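Local coordinates for periplasmic sugar-binding protein (Chloroflexus aurantiacus, PDB 4RXU) that binds D-glucose in a pocket and probably serves an ABC-type transporter as its periplasmic sugar-binding component, at residues G70-E75 with G97-A102; G162-N167 with K213-V218; G175-L180 with F189-S194; I248-D253 with R257-A262. All blocks are in the same frame, centred on the assembly; numbering follows the deposited sequence.

Overall arrangement
Interaction 1 is partly exposed and joins two helix starts beside the larger mixed sheet, whereas interactions 2, 3 and 4 are buried and belong with the parallel four-stranded sheet. Interactions 3 and 4 each pack a helix against a strand of that sheet, and L180 and A176 of the one touch L249 of the other; their chemistry across the contact is mainly apolar, interaction 4 adding a backbone bond. Interactions 2 and 4 both reach the glucose, through D166 at O1 and N252 at O4. Along the chain interaction 3 lies within the loop closed by interaction 2; in space S194 and Q217 probably bond. A probable G97-S165 backbone bond ties interaction 1 to interaction 2.

Interaction 1: G70-E75 with G97-A102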
# COMPACT_ATOMS: atom_id res chain seq x y z
N GLY A 70 -5.54 13.55 6.46
CA GLY A 70 -4.28 13.74 5.77
C GLY A 70 -3.40 14.79 6.40
O GLY A 70 -2.58 15.38 5.71
N SER A 71 -3.60 15.03 7.70
CA SER A 71 -2.85 16.04 8.45
C SER A 71 -2.12 15.44 9.63
O SER A 71 -2.76 14.91 10.55
CB SER A 71 -3.80 17.11 8.98
OG SER A 71 -3.15 17.93 9.92
N SER A 72 -0.80 15.60 9.67
CA SER A 72 -0.04 15.12 10.82
C SER A 72 -0.41 15.88 12.09
O SER A 72 -0.39 15.33 13.19
CB SER A 72 1.45 15.25 10.61
OG SER A 72 1.89 14.44 9.56
N ALA A 73 -0.76 17.15 11.94
CA ALA A 73 -1.13 17.92 13.10
C ALA A 73 -2.46 17.43 13.67
O ALA A 73 -2.63 17.31 14.90
CB ALA A 73 -1.19 19.41 12.77
N LYS A 74 -3.41 17.12 12.79
CA LYS A 74 -4.69 16.60 13.26
C LYS A 74 -4.51 15.20 13.85
O LYS A 74 -5.12 14.85 14.83
CB LYS A 74 -5.72 16.56 12.14
CG LYS A 74 -7.07 16.01 12.57
CD LYS A 74 -7.75 16.91 13.58
CE LYS A 74 -9.15 16.50 13.99
NZ LYS A 74 -10.17 16.66 12.94
N GLU A 75 -3.66 14.40 13.21
CA GLU A 75 -3.33 13.09 13.73
C GLU A 75 -2.85 13.14 15.18
O GLU A 75 -3.30 12.39 16.04
CB GLU A 75 -2.28 12.49 12.80
CG GLU A 75 -1.71 11.17 13.25
CD GLU A 75 -0.65 10.78 12.26
OE1 GLU A 75 0.54 11.12 12.51
OE2 GLU A 75 -1.02 10.20 11.21
N GLY A 97 4.89 9.08 8.04
CA GLY A 97 5.47 8.16 9.02
C GLY A 97 6.46 8.82 9.96
O GLY A 97 6.42 8.63 11.15
N THR A 98 7.35 9.64 9.40
CA THR A 98 8.33 10.33 10.20
C THR A 98 7.68 11.39 11.06
O THR A 98 8.01 11.51 12.26
CB THR A 98 9.42 10.94 9.34
OG1 THR A 98 10.15 9.87 8.73
CG2 THR A 98 10.40 11.76 10.19
N ALA A 99 6.75 12.14 10.48
CA ALA A 99 6.08 13.20 11.23
C ALA A 99 5.29 12.70 12.42
O ALA A 99 5.09 13.43 13.38
CB ALA A 99 5.13 13.99 10.36
N ALA A 100 4.85 11.44 12.35
CA ALA A 100 4.06 10.83 13.43
C ALA A 100 4.88 10.47 14.68
O ALA A 100 4.33 10.01 15.69
CB ALA A 100 3.38 9.57 12.89
N ALA A 101 6.21 10.67 14.60
CA ALA A 101 7.03 10.35 15.76
C ALA A 101 6.57 11.02 17.07
O ALA A 101 6.47 10.36 18.12
CB ALA A 101 8.51 10.65 15.47
N ALA A 102 6.26 12.31 17.01
CA ALA A 102 5.88 13.03 18.25
C ALA A 102 4.57 12.48 18.83
O ALA A 102 4.42 12.37 20.04
CB ALA A 102 5.79 14.53 18.02
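OG of S72 meets the methyl of A99, lying 3.4 Å from A99 CB. The CA-CB bonds of both residues point across the gap, and S72 holds OG beside its own backbone N (chi1 -64°). One helical turn further on, E75 reaches out with CG anti to the backbone N (chi1 174°) and the rest of the chain extended, which carries the carboxylate up to the methyl of A100. There OE1 comes within 3.3 Å of A100 CB, while the other oxygen, OE2, accepts a hydrogen bond from the backbone N of H95. The glutamate is thus fixed by the loop just ahead of 97-102, and its contact with A100 is one of close approach only. Both helix starts are shaped locally: S71 is the N-cap of helix 72-84, its OG accepting from K74 N at 3.0 Å, and a type I turn from T98 to A101 precedes the regular part of the next helix. Such neighbouring helix starts, following the parallel strands 61-67 and 89-92, are typical of the alternating strand-helix lobe of a type I periplasmic binding protein.

Interaction 2: G162-N167 with K213-V218; sequences GAASDN and KIIGQV. With BGC (beta-D-glucopyranose), chain C.
The D166 carboxylate is the flat group that meets the sugar: OD2 accepts from the anomeric hydroxyl O1 of glucose at a short 2.5 Å, and the same oxygen is held by NE1 of the W222 indole. O1 lies about 0.8 Å out of the carboxylate plane, meeting OD2 and not stacking over the group. The other oxygen, OD1, caps the following helix by accepting from N168 N. With CG anti to the backbone N (chi1 179°), the carboxylate is brought to the sugar. Were D166 replaced by an alanine, the O1 hydroxyl and the W222 indole N-H would probably lose their shared acceptor and helix 167-185 its side-chain cap. The G162 carbonyl oxygen lies 3.6 Å from CG2 of I215 and accepts a hydrogen bond from the hydroxyl of T219. That methyl, anti to the isoleucine's own backbone N, also approaches A164 CB at 4.4 Å, a loose apolar touch. The turn from A163 to D166 is a type I beta turn, closed by D166 N on A163 O at 3.0 Å. G162 and A164 pack on helix 208-218, while the loop after strand 155-159 contributes D166 to the glucose pocket of this periplasmic binding protein.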
# COMPACT_ATOMS: atom_id res chain seq x y z
N GLY A 162 3.92 5.39 -4.90
CA GLY A 162 3.07 5.99 -3.87
C GLY A 162 3.63 7.32 -3.34
O GLY A 162 4.61 7.85 -3.88
N ALA A 163 2.98 7.85 -2.30
CA ALA A 163 3.40 9.08 -1.63
C ALA A 163 4.67 8.88 -0.81
O ALA A 163 4.75 7.92 -0.04
CB ALA A 163 2.29 9.61 -0.74
N ALA A 164 5.65 9.79 -0.96
CA ALA A 164 6.89 9.66 -0.16
C ALA A 164 6.71 9.77 1.34
O ALA A 164 7.57 9.30 2.10
CB ALA A 164 7.95 10.64 -0.61
N SER A 165 5.59 10.36 1.77
CA SER A 165 5.26 10.39 3.20
C SER A 165 4.85 9.03 3.80
O SER A 165 4.74 8.88 5.01
CB SER A 165 4.14 11.40 3.45
OG SER A 165 3.11 11.22 2.49
N ASP A 166 4.63 8.06 2.92
CA ASP A 166 4.24 6.69 3.31
C ASP A 166 5.45 5.79 3.20
O ASP A 166 5.96 5.56 2.11
CB ASP A 166 3.15 6.24 2.33
CG ASP A 166 2.66 4.84 2.57
OD1 ASP A 166 3.10 4.19 3.55
OD2 ASP A 166 1.80 4.43 1.74
N ASN A 167 5.95 5.27 4.32
CA ASN A 167 7.08 4.34 4.23
C ASN A 167 6.79 3.15 3.31
O ASN A 167 7.70 2.58 2.69
CB ASN A 167 7.47 3.85 5.62
CG ASN A 167 8.74 3.06 5.62
OD1 ASN A 167 9.80 3.57 5.24
ND2 ASN A 167 8.66 1.82 6.07
N LYS A 213 14.50 10.04 -5.16
CA LYS A 213 14.62 10.80 -6.44
C LYS A 213 13.76 10.18 -7.53
O LYS A 213 13.14 10.89 -8.31
CB LYS A 213 16.07 10.88 -6.93
CG LYS A 213 16.99 11.64 -5.99
CD LYS A 213 18.31 11.98 -6.63
CE LYS A 213 19.23 10.80 -6.65
NZ LYS A 213 20.47 11.20 -7.36
N ILE A 214 13.72 8.85 -7.58
CA ILE A 214 12.87 8.18 -8.55
C ILE A 214 11.42 8.43 -8.21
O ILE A 214 10.63 8.84 -9.07
CB ILE A 214 13.15 6.66 -8.64
CG1 ILE A 214 14.61 6.40 -9.07
CG2 ILE A 214 12.19 6.01 -9.63
CD1 ILE A 214 15.00 4.95 -8.90
N ILE A 215 11.07 8.19 -6.94
CA ILE A 215 9.69 8.36 -6.51
C ILE A 215 9.23 9.78 -6.79
O ILE A 215 8.12 10.00 -7.23
CB ILE A 215 9.49 7.93 -5.03
CG1 ILE A 215 9.70 6.42 -4.94
CG2 ILE A 215 8.14 8.42 -4.46
CD1 ILE A 215 9.85 5.92 -3.52
N GLY A 216 10.10 10.76 -6.59
CA GLY A 216 9.71 12.16 -6.87
C GLY A 216 9.26 12.38 -8.30
O GLY A 216 8.39 13.18 -8.58
N GLN A 217 9.93 11.69 -9.22
CA GLN A 217 9.60 11.82 -10.65
C GLN A 217 8.35 11.05 -11.06
O GLN A 217 7.70 11.41 -12.05
CB GLN A 217 10.75 11.31 -11.50
CG GLN A 217 11.93 12.24 -11.51
CD GLN A 217 12.90 11.86 -12.60
OE1 GLN A 217 13.16 10.68 -12.83
NE2 GLN A 217 13.45 12.85 -13.27
N VAL A 218 8.02 10.00 -10.32
CA VAL A 218 6.93 9.08 -10.71
C VAL A 218 5.82 8.96 -9.67
O VAL A 218 4.98 8.09 -9.76
CB VAL A 218 7.45 7.67 -11.14
CG1 VAL A 218 8.52 7.80 -12.22
CG2 VAL A 218 7.95 6.84 -9.96
C2 BGC C . -1.38 0.97 1.79
C3 BGC C . -2.00 0.61 0.46
C4 BGC C . -2.79 1.80 -0.06
C5 BGC C . -1.94 3.07 -0.07
C6 BGC C . -2.71 4.32 -0.42
C1 BGC C . -0.49 2.16 1.48
O1 BGC C . 0.36 2.49 2.55
O2 BGC C . -0.63 -0.15 2.28
O3 BGC C . -2.85 -0.52 0.66
O4 BGC C . -3.16 1.55 -1.43
O5 BGC C . -1.33 3.27 1.20
O6 BGC C . -3.90 4.44 0.36

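Interaction 3: G175-L180 with F189-S194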
# COMPACT_ATOMS: atom_id res chain seq x y z
N GLY A 175 10.64 -3.47 -3.46
CA GLY A 175 10.30 -4.85 -3.82
C GLY A 175 10.22 -5.02 -5.33
O GLY A 175 10.72 -6.02 -5.94
N ALA A 176 9.63 -4.01 -5.97
CA ALA A 176 9.52 -4.02 -7.44
C ALA A 176 10.87 -3.83 -8.12
O ALA A 176 11.20 -4.52 -9.08
CB ALA A 176 8.54 -2.95 -7.91
N TRP A 177 11.63 -2.87 -7.62
CA TRP A 177 12.92 -2.54 -8.22
C TRP A 177 13.85 -3.74 -8.22
O TRP A 177 14.62 -3.96 -9.16
CB TRP A 177 13.59 -1.40 -7.45
CG TRP A 177 14.89 -0.94 -8.06
CD1 TRP A 177 16.14 -1.19 -7.60
CD2 TRP A 177 15.04 -0.15 -9.26
NE1 TRP A 177 17.07 -0.60 -8.42
CE2 TRP A 177 16.43 0.06 -9.44
CE3 TRP A 177 14.15 0.43 -10.17
CZ2 TRP A 177 16.94 0.81 -10.52
CZ3 TRP A 177 14.65 1.19 -11.23
CH2 TRP A 177 16.04 1.37 -11.40
N LYS A 178 13.80 -4.50 -7.14
CA LYS A 178 14.71 -5.64 -7.02
C LYS A 178 14.37 -6.79 -7.95
O LYS A 178 15.18 -7.69 -8.12
CB LYS A 178 14.90 -6.05 -5.56
CG LYS A 178 15.49 -4.87 -4.78
CD LYS A 178 16.21 -5.30 -3.56
CE LYS A 178 17.12 -4.25 -2.98
NZ LYS A 178 17.41 -4.71 -1.60
N VAL A 179 13.19 -6.72 -8.57
CA VAL A 179 12.82 -7.62 -9.67
C VAL A 179 13.04 -6.96 -11.02
O VAL A 179 13.54 -7.59 -11.97
CB VAL A 179 11.35 -8.08 -9.51
CG1 VAL A 179 10.84 -8.79 -10.76
CG2 VAL A 179 11.20 -8.98 -8.28
N LEU A 180 12.65 -5.70 -11.14
CA LEU A 180 12.79 -5.03 -12.43
C LEU A 180 14.22 -4.67 -12.84
O LEU A 180 14.55 -4.73 -14.02
CB LEU A 180 11.91 -3.77 -12.51
CG LEU A 180 10.41 -3.96 -12.34
CD1 LEU A 180 9.73 -2.62 -12.10
CD2 LEU A 180 9.80 -4.66 -13.54
N PHE A 189 13.55 -4.58 -20.44
CA PHE A 189 12.77 -3.37 -20.29
C PHE A 189 13.60 -2.11 -20.51
O PHE A 189 14.79 -2.07 -20.19
CB PHE A 189 12.18 -3.27 -18.90
CG PHE A 189 11.11 -4.27 -18.60
CD1 PHE A 189 9.92 -4.26 -19.30
CD2 PHE A 189 11.30 -5.22 -17.58
CE1 PHE A 189 8.92 -5.17 -18.99
CE2 PHE A 189 10.31 -6.13 -17.27
CZ PHE A 189 9.12 -6.11 -17.98
N VAL A 190 12.93 -1.08 -21.02
CA VAL A 190 13.52 0.23 -21.17
C VAL A 190 12.60 1.22 -20.49
O VAL A 190 11.42 1.32 -20.84
CB VAL A 190 13.69 0.62 -22.65
CG1 VAL A 190 14.14 2.06 -22.81
CG2 VAL A 190 14.68 -0.31 -23.32
N ILE A 191 13.13 1.91 -19.48
CA ILE A 191 12.36 2.85 -18.69
C ILE A 191 12.00 4.09 -19.51
O ILE A 191 12.89 4.75 -20.04
CB ILE A 191 13.13 3.32 -17.46
CG1 ILE A 191 13.50 2.14 -16.53
CG2 ILE A 191 12.33 4.35 -16.66
CD1 ILE A 191 14.57 2.50 -15.53
N LYS A 192 10.72 4.44 -19.55
CA LYS A 192 10.28 5.56 -20.39
C LYS A 192 9.86 6.83 -19.67
O LYS A 192 9.64 7.84 -20.34
CB LYS A 192 9.10 5.15 -21.27
CG LYS A 192 9.41 3.93 -22.11
CD LYS A 192 10.50 4.23 -23.12
CE LYS A 192 10.81 3.00 -23.95
NZ LYS A 192 11.68 3.42 -25.08
N ASN A 193 9.76 6.79 -18.34
CA ASN A 193 9.27 7.96 -17.60
C ASN A 193 10.04 8.38 -16.35
O ASN A 193 9.48 8.97 -15.44
CB ASN A 193 7.81 7.78 -17.25
CG ASN A 193 7.60 6.72 -16.21
OD1 ASN A 193 8.38 5.78 -16.10
ND2 ASN A 193 6.52 6.86 -15.44
N SER A 194 11.32 8.06 -16.29
CA SER A 194 12.11 8.50 -15.14
C SER A 194 13.58 8.51 -15.46
O SER A 194 14.26 7.48 -15.44
CB SER A 194 11.87 7.61 -13.89
OG SER A 194 12.76 7.96 -12.85
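A176 O takes two backbone N-H groups, from L180 at 2.8 Å and from V179 at 3.0 Å, in the helical turn that carries L180 to F189. The leucine branch CD2 approaches CE2 of the phenylalanine ring at 4.0 Å, the two side chains crossing at a slant. The CA-CB bond of F189 points from the strand toward the helix. W177, one turn earlier, has CG anti to the backbone N (chi1 -176°), bringing the six-membered ring to I191. The methyl CD1 of I191 sits at the ring's edge, near its plane, 4.5 Å from CZ3, while NE1 of the indole donates to K203 O. Helix 167-185 and strand 189-191 are the last two elements of a beta-alpha-beta crossover that begins with strand 155-159, and the pairs L180-F189 and W177-I191 seat the helix on the strand it leads to. The rings of F189 and Y247 also pack edge-to-face (T-shaped). L180 reaches L159 of the adjacent strand 155-159 and A143 of helix 135-148, whereas I191 and W177 share A197 of helix 195-199. Beyond the strand S194 is the N-cap of that short helix: its OG bonds to A197 N and also to Q217 OE1.

Interaction 4: I248-D253 with R257-A262; sequences ILAPND and RAIADA. With BGC (beta-D-glucopyranose), chain C.
Apolar contact comes from I259, which presses two methyls on the end of the strand and the residue just after it: its CG2 meets CG2 of I248 at 3.7 Å, and its CD1 lies 4.1 Å from CB of A250. The two isoleucines run alongside each other, pointing opposite ways. The backbone adds a hydrogen bond from R257 N to D253 O, 3.0 Å long with an N-H...O angle of 153°, the first-turn bond of helix 253-264. R257 folds back beside the same carbonyl: CG lies 3.4 Å from D253 O, and the bend at chi3 (-50°) turns the guanidinium back to bring NH1 within 3.5 Å of that oxygen, without a hydrogen bond. NH1 bonds to S283 OG instead, and the D253 carboxylate accepts from T295 OG1 and E280 N. Polar contact with the sugar falls to N252, the N-cap residue, whose ND2 gives O4 of glucose a straight bond of 2.9 Å at 168°, while OD1 bonds to T255 OG1. Helix 253-264 thus lies against strand 246-249, which runs between strands 155-159 and 269-274, with A258 and A262 against helix 224-237 and R257 against helix 281-288.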
# COMPACT_ATOMS: atom_id res chain seq x y z
N ILE A 248 3.45 -1.45 -17.13
CA ILE A 248 3.17 -0.35 -16.23
C ILE A 248 3.16 -0.85 -14.78
O ILE A 248 2.35 -1.70 -14.40
CB ILE A 248 1.80 0.29 -16.50
CG1 ILE A 248 1.69 0.74 -17.97
CG2 ILE A 248 1.54 1.44 -15.52
CD1 ILE A 248 0.28 1.02 -18.43
N LEU A 249 4.10 -0.32 -14.00
CA LEU A 249 4.17 -0.59 -12.55
C LEU A 249 3.30 0.45 -11.87
O LEU A 249 3.78 1.54 -11.54
CB LEU A 249 5.61 -0.50 -12.03
CG LEU A 249 5.71 -0.82 -10.53
CD1 LEU A 249 5.54 -2.31 -10.25
CD2 LEU A 249 7.03 -0.31 -10.00
N ALA A 250 2.02 0.16 -11.71
CA ALA A 250 1.11 1.08 -10.99
C ALA A 250 1.06 0.60 -9.54
O ALA A 250 0.94 -0.61 -9.29
CB ALA A 250 -0.28 1.08 -11.61
N PRO A 251 1.14 1.54 -8.56
CA PRO A 251 1.41 1.08 -7.19
C PRO A 251 0.18 0.61 -6.42
O PRO A 251 0.31 -0.17 -5.50
CB PRO A 251 2.06 2.31 -6.54
CG PRO A 251 1.47 3.47 -7.29
CD PRO A 251 1.36 2.98 -8.71
N ASN A 252 -1.01 1.09 -6.78
CA ASN A 252 -2.22 0.55 -6.15
C ASN A 252 -3.38 0.57 -7.11
O ASN A 252 -3.22 1.02 -8.24
CB ASN A 252 -2.56 1.24 -4.81
CG ASN A 252 -3.22 2.60 -4.97
OD1 ASN A 252 -3.26 3.18 -6.06
ND2 ASN A 252 -3.70 3.13 -3.85
N ASP A 253 -4.55 0.14 -6.67
CA ASP A 253 -5.70 -0.01 -7.58
C ASP A 253 -6.22 1.28 -8.18
O ASP A 253 -6.39 1.38 -9.41
CB ASP A 253 -6.82 -0.77 -6.89
CG ASP A 253 -6.56 -2.27 -6.88
OD1 ASP A 253 -5.61 -2.74 -7.54
OD2 ASP A 253 -7.35 -2.99 -6.24
N ARG A 257 -6.11 2.31 -12.20
CA ARG A 257 -7.23 2.58 -13.09
C ARG A 257 -7.02 3.91 -13.78
O ARG A 257 -7.30 4.04 -14.97
CB ARG A 257 -8.55 2.53 -12.33
CG ARG A 257 -8.87 1.14 -11.77
CD ARG A 257 -10.34 1.01 -11.36
NE ARG A 257 -10.78 2.12 -10.50
CZ ARG A 257 -10.52 2.23 -9.20
NH1 ARG A 257 -9.84 1.27 -8.59
NH2 ARG A 257 -10.92 3.33 -8.52
N ALA A 258 -6.53 4.91 -13.04
CA ALA A 258 -6.29 6.24 -13.60
C ALA A 258 -5.26 6.16 -14.73
O ALA A 258 -5.44 6.73 -15.80
CB ALA A 258 -5.79 7.19 -12.52
N ILE A 259 -4.19 5.42 -14.47
CA ILE A 259 -3.10 5.26 -15.42
C ILE A 259 -3.55 4.42 -16.61
O ILE A 259 -3.33 4.78 -17.78
CB ILE A 259 -1.85 4.66 -14.73
CG1 ILE A 259 -1.29 5.66 -13.70
CG2 ILE A 259 -0.80 4.27 -15.76
CD1 ILE A 259 -0.40 5.07 -12.64
N ALA A 260 -4.20 3.30 -16.32
CA ALA A 260 -4.79 2.48 -17.38
C ALA A 260 -5.73 3.28 -18.28
O ALA A 260 -5.71 3.11 -19.50
CB ALA A 260 -5.52 1.28 -16.79
N ASP A 261 -6.52 4.17 -17.69
CA ASP A 261 -7.44 5.01 -18.47
C ASP A 261 -6.68 5.88 -19.47
O ASP A 261 -7.09 6.03 -20.62
CB ASP A 261 -8.30 5.92 -17.56
CG ASP A 261 -9.35 5.16 -16.76
OD1 ASP A 261 -9.61 3.94 -17.01
OD2 ASP A 261 -9.90 5.81 -15.83
N ALA A 262 -5.56 6.44 -19.04
CA ALA A 262 -4.72 7.23 -19.96
C ALA A 262 -4.11 6.39 -21.08
O ALA A 262 -4.12 6.77 -22.26
CB ALA A 262 -3.61 7.92 -19.17
C2 BGC C . -1.38 0.97 1.79
C3 BGC C . -2.00 0.61 0.46
C4 BGC C . -2.79 1.80 -0.06
C5 BGC C . -1.94 3.07 -0.07
C6 BGC C . -2.71 4.32 -0.42
C1 BGC C . -0.49 2.16 1.48
O1 BGC C . 0.36 2.49 2.55
O2 BGC C . -0.63 -0.15 2.28
O3 BGC C . -2.85 -0.52 0.66
O4 BGC C . -3.16 1.55 -1.43
O5 BGC C . -1.33 3.27 1.20
O6 BGC C . -3.90 4.44 0.36